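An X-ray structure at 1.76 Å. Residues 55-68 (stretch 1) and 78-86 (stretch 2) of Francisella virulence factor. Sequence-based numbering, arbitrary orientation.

Stretch 1, residues 55-68: DFQKLCDKNLKEAI
Stretch 2, residues 78-86: EIKYICLYP

Residues 56-68 form an α-helix, with phi/psi near -65/-40 through most of its length, and residues 78-84 form an extended strand of the same chain. Their axes approach to 9.0 Å, and their N-to-C directions differ by 139°, so the strand runs obliquely antiparallel to the helix. The CA register runs in the order that direction requires: Phe56 lies 9.6 Å from Tyr85, Cys60 5.8 Å from Cys83, Leu64 7.9 Å from Tyr81 and Ile68 7.4 Å from Ile79, each measured CA to CA. Steps of four along the helix pair with steps of two along the strand: four helical residues (a little over one turn) and two strand residues each bring a side chain back to roughly the same side, and both advance by a similar distance, about 6 to 7 Å.

Cys60, which has the largest covered area (60 Å²), marks the narrowest point of this register. Its SG bonds to Cys83 SG at 2.0 Å, and a chi3 of 85° is close to the relaxed value for a disulfide. Chi1 is t (180°) at Cys60 and m (-74°) at Cys83, and both CA-to-CB bonds point toward the opposing stretch. This covalent link is flanked by aromatic neighbours: Cys60 SG sits 4.3 Å from Tyr81 CE2, at the ring edge, and Cys60 CB is 3.9 Å from Tyr85 OH.

Tyr85, just beyond the strand at phi/psi -133/153, is covered almost as much (59 Å²). With chi1 m (-56°) and chi2 88°, it brings CE2 to 3.9 Å from Phe56 CD2, Phe56 having chi1 m (-75°) and chi2 84°. The two rings meet obliquely in an apolar contact.

Leu64 (58 Å² covered; chi1 t, chi2 p) spans two strand residues. Its CD1 lies 3.8 Å from the Tyr81 ring centroid and only 8° off the ring normal, the geometry of a CH-pi contact over the face, while Leu64 CD2 is 3.7 Å from Tyr81 CZ. Tyr81 adopts chi1 p (78°) and chi2 -76°. Leu64 CD1 also reaches Ile79 CD1 at 4.0 Å. Ile79 (chi1 p, chi2 t) is buried, and its CD1 makes a 3.6 Å contact with Ile68 CG1 (chi1 m, chi2 t), extending the apolar packing along the helix.

No hydrogen bond crosses between the stretches; the disulfide and nonpolar contacts join them, burying 419 Å² in total. Along the helix the backbone is held by i to i-4 hydrogen bonds, as in Cys60 N to Phe56 O at 3.0 Å and Leu64 N to Cys60 O at 2.8 Å. At its start, Asp55 (chi1 t) is the N-cap: its OD1 accepts from Lys58 N at 3.2 Å.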

# COMPACT_ATOMS: atom_id res chain seq x y z
N ASP A 55 16.74 6.24 -4.43
CA ASP A 55 15.64 6.40 -5.37
C ASP A 55 14.35 6.10 -4.62
O ASP A 55 13.94 4.94 -4.51
CB ASP A 55 15.82 5.48 -6.57
CG ASP A 55 14.82 5.76 -7.68
OD1 ASP A 55 13.72 6.28 -7.40
OD2 ASP A 55 15.15 5.44 -8.84
N PHE A 56 13.69 7.14 -4.12
CA PHE A 56 12.51 6.91 -3.31
C PHE A 56 11.27 6.62 -4.15
O PHE A 56 10.29 6.07 -3.62
CB PHE A 56 12.30 8.11 -2.37
CG PHE A 56 13.27 8.14 -1.21
CD1 PHE A 56 14.55 8.67 -1.35
CD2 PHE A 56 12.91 7.59 -0.00
CE1 PHE A 56 15.43 8.66 -0.29
CE2 PHE A 56 13.78 7.58 1.06
CZ PHE A 56 15.04 8.11 0.93
N GLN A 57 11.30 6.92 -5.45
CA GLN A 57 10.24 6.42 -6.31
C GLN A 57 10.24 4.90 -6.34
O GLN A 57 9.17 4.27 -6.37
CB GLN A 57 10.39 6.98 -7.73
CG GLN A 57 9.08 6.97 -8.53
CD GLN A 57 8.46 8.36 -8.65
OE1 GLN A 57 9.15 9.37 -8.54
NE2 GLN A 57 7.15 8.41 -8.88
N LYS A 58 11.42 4.29 -6.32
CA LYS A 58 11.51 2.83 -6.31
C LYS A 58 10.96 2.25 -5.02
O LYS A 58 10.31 1.20 -5.04
CB LYS A 58 12.96 2.37 -6.50
CG LYS A 58 13.48 2.58 -7.90
CD LYS A 58 14.95 2.21 -8.00
CE LYS A 58 15.16 0.71 -8.05
NZ LYS A 58 16.55 0.42 -8.50
N LEU A 59 11.21 2.92 -3.89
CA LEU A 59 10.65 2.45 -2.62
C LEU A 59 9.14 2.58 -2.61
O LEU A 59 8.44 1.69 -2.13
CB LEU A 59 11.27 3.21 -1.45
CG LEU A 59 12.74 2.88 -1.16
CD1 LEU A 59 13.32 3.80 -0.11
CD2 LEU A 59 12.87 1.41 -0.73
N CYS A 60 8.61 3.69 -3.11
CA CYS A 60 7.17 3.81 -3.23
C CYS A 60 6.61 2.72 -4.14
O CYS A 60 5.62 2.06 -3.81
CB CYS A 60 6.83 5.21 -3.76
SG CYS A 60 5.07 5.52 -3.98
N ASP A 61 7.28 2.46 -5.26
CA ASP A 61 6.78 1.41 -6.15
C ASP A 61 6.85 0.03 -5.49
O ASP A 61 5.94 -0.79 -5.67
CB ASP A 61 7.57 1.41 -7.45
CG ASP A 61 6.85 0.64 -8.54
OD1 ASP A 61 5.77 1.12 -8.97
OD2 ASP A 61 7.33 -0.44 -8.94
N LYS A 62 7.93 -0.23 -4.76
CA LYS A 62 8.05 -1.49 -4.02
C LYS A 62 6.89 -1.65 -3.05
O LYS A 62 6.27 -2.72 -2.98
CB LYS A 62 9.39 -1.50 -3.27
CG LYS A 62 9.68 -2.75 -2.45
CD LYS A 62 10.64 -3.69 -3.16
CE LYS A 62 10.72 -5.05 -2.47
NZ LYS A 62 11.32 -4.99 -1.09
N ASN A 63 6.60 -0.59 -2.30
CA ASN A 63 5.44 -0.62 -1.41
C ASN A 63 4.15 -0.87 -2.18
O ASN A 63 3.26 -1.61 -1.72
CB ASN A 63 5.33 0.69 -0.62
CG ASN A 63 6.38 0.81 0.45
OD1 ASN A 63 6.86 -0.20 0.96
ND2 ASN A 63 6.67 2.04 0.89
N LEU A 64 4.01 -0.24 -3.34
CA LEU A 64 2.76 -0.34 -4.09
C LEU A 64 2.55 -1.76 -4.62
O LEU A 64 1.43 -2.28 -4.57
CB LEU A 64 2.74 0.68 -5.24
CG LEU A 64 1.55 0.59 -6.19
CD1 LEU A 64 0.24 0.80 -5.43
CD2 LEU A 64 1.71 1.61 -7.31
N LYS A 65 3.61 -2.39 -5.15
CA LYS A 65 3.42 -3.73 -5.69
C LYS A 65 3.01 -4.71 -4.60
O LYS A 65 2.16 -5.58 -4.83
CB LYS A 65 4.67 -4.20 -6.43
CG LYS A 65 4.91 -3.33 -7.67
CD LYS A 65 4.91 -4.13 -8.96
CE LYS A 65 4.43 -3.24 -10.13
NZ LYS A 65 4.04 -4.01 -11.34
N GLU A 66 3.59 -4.58 -3.40
CA GLU A 66 3.14 -5.43 -2.30
C GLU A 66 1.71 -5.10 -1.90
O GLU A 66 0.92 -6.00 -1.60
CB GLU A 66 4.10 -5.30 -1.11
CG GLU A 66 3.80 -6.25 0.05
CD GLU A 66 3.89 -7.71 -0.34
OE1 GLU A 66 4.67 -8.04 -1.25
OE2 GLU A 66 3.16 -8.54 0.27
N ALA A 67 1.35 -3.82 -1.92
CA ALA A 67 -0.01 -3.45 -1.52
C ALA A 67 -1.04 -4.00 -2.50
O ALA A 67 -2.13 -4.42 -2.08
CB ALA A 67 -0.12 -1.93 -1.40
N ILE A 68 -0.71 -4.00 -3.79
CA ILE A 68 -1.64 -4.53 -4.80
C ILE A 68 -1.86 -6.01 -4.56
O ILE A 68 -3.00 -6.50 -4.55
CB ILE A 68 -1.11 -4.26 -6.21
CG1 ILE A 68 -1.18 -2.77 -6.54
CG2 ILE A 68 -1.87 -5.09 -7.25
CD1 ILE A 68 -0.32 -2.38 -7.71
N GLU A 78 -10.05 -2.49 -6.48
CA GLU A 78 -9.47 -1.17 -6.69
C GLU A 78 -8.75 -0.75 -5.42
O GLU A 78 -9.19 -1.07 -4.32
CB GLU A 78 -10.58 -0.18 -7.08
CG GLU A 78 -10.36 1.27 -6.76
CD GLU A 78 -11.59 2.11 -7.12
OE1 GLU A 78 -11.61 3.30 -6.77
OE2 GLU A 78 -12.52 1.58 -7.75
N ILE A 79 -7.63 -0.03 -5.56
CA ILE A 79 -7.01 0.58 -4.40
C ILE A 79 -6.68 2.03 -4.74
O ILE A 79 -6.37 2.35 -5.89
CB ILE A 79 -5.73 -0.13 -3.92
CG1 ILE A 79 -4.66 -0.15 -5.01
CG2 ILE A 79 -6.05 -1.52 -3.44
CD1 ILE A 79 -3.33 -0.67 -4.47
N LYS A 80 -6.77 2.89 -3.73
CA LYS A 80 -6.35 4.28 -3.83
C LYS A 80 -5.26 4.46 -2.78
O LYS A 80 -5.50 4.17 -1.60
CB LYS A 80 -7.51 5.24 -3.58
CG LYS A 80 -8.73 5.00 -4.48
CD LYS A 80 -9.82 6.05 -4.23
CE LYS A 80 -11.13 5.67 -4.92
NZ LYS A 80 -12.27 6.56 -4.49
N TYR A 81 -4.07 4.91 -3.19
CA TYR A 81 -2.93 4.85 -2.29
C TYR A 81 -2.14 6.15 -2.29
O TYR A 81 -2.26 7.01 -3.19
CB TYR A 81 -2.01 3.69 -2.67
CG TYR A 81 -1.17 4.06 -3.87
CD1 TYR A 81 -1.72 4.07 -5.15
CD2 TYR A 81 0.15 4.48 -3.71
CE1 TYR A 81 -0.96 4.45 -6.25
CE2 TYR A 81 0.90 4.87 -4.81
CZ TYR A 81 0.34 4.86 -6.07
OH TYR A 81 1.09 5.25 -7.16
N ILE A 82 -1.29 6.27 -1.27
CA ILE A 82 -0.33 7.37 -1.16
C ILE A 82 0.92 6.84 -0.46
O ILE A 82 0.82 6.03 0.46
CB ILE A 82 -0.94 8.58 -0.42
CG1 ILE A 82 0.04 9.75 -0.38
CG2 ILE A 82 -1.37 8.17 1.00
CD1 ILE A 82 -0.59 11.04 0.10
N CYS A 83 2.09 7.26 -0.93
CA CYS A 83 3.33 6.94 -0.25
C CYS A 83 3.68 8.03 0.76
O CYS A 83 3.47 9.22 0.48
CB CYS A 83 4.46 6.77 -1.27
SG CYS A 83 4.27 5.21 -2.15
N LEU A 84 4.23 7.62 1.90
CA LEU A 84 4.41 8.48 3.06
C LEU A 84 5.83 8.34 3.61
O LEU A 84 6.43 7.27 3.53
CB LEU A 84 3.39 8.13 4.17
CG LEU A 84 1.92 8.24 3.74
CD1 LEU A 84 1.01 7.52 4.72
CD2 LEU A 84 1.51 9.70 3.60
N TYR A 85 6.35 9.44 4.15
CA TYR A 85 7.74 9.57 4.53
C TYR A 85 7.85 10.16 5.92
O TYR A 85 6.97 10.91 6.36
CB TYR A 85 8.50 10.47 3.52
CG TYR A 85 8.35 9.93 2.11
CD1 TYR A 85 7.26 10.30 1.32
CD2 TYR A 85 9.27 9.03 1.58
CE1 TYR A 85 7.09 9.78 0.05
CE2 TYR A 85 9.11 8.50 0.30
CZ TYR A 85 8.00 8.88 -0.45
OH TYR A 85 7.79 8.38 -1.73
N PRO A 86 8.94 9.87 6.64
CA PRO A 86 9.12 10.45 7.98
C PRO A 86 9.12 11.97 7.93
O PRO A 86 9.68 12.58 7.01
CB PRO A 86 10.48 9.92 8.43
CG PRO A 86 10.74 8.72 7.60
CD PRO A 86 10.00 8.90 6.30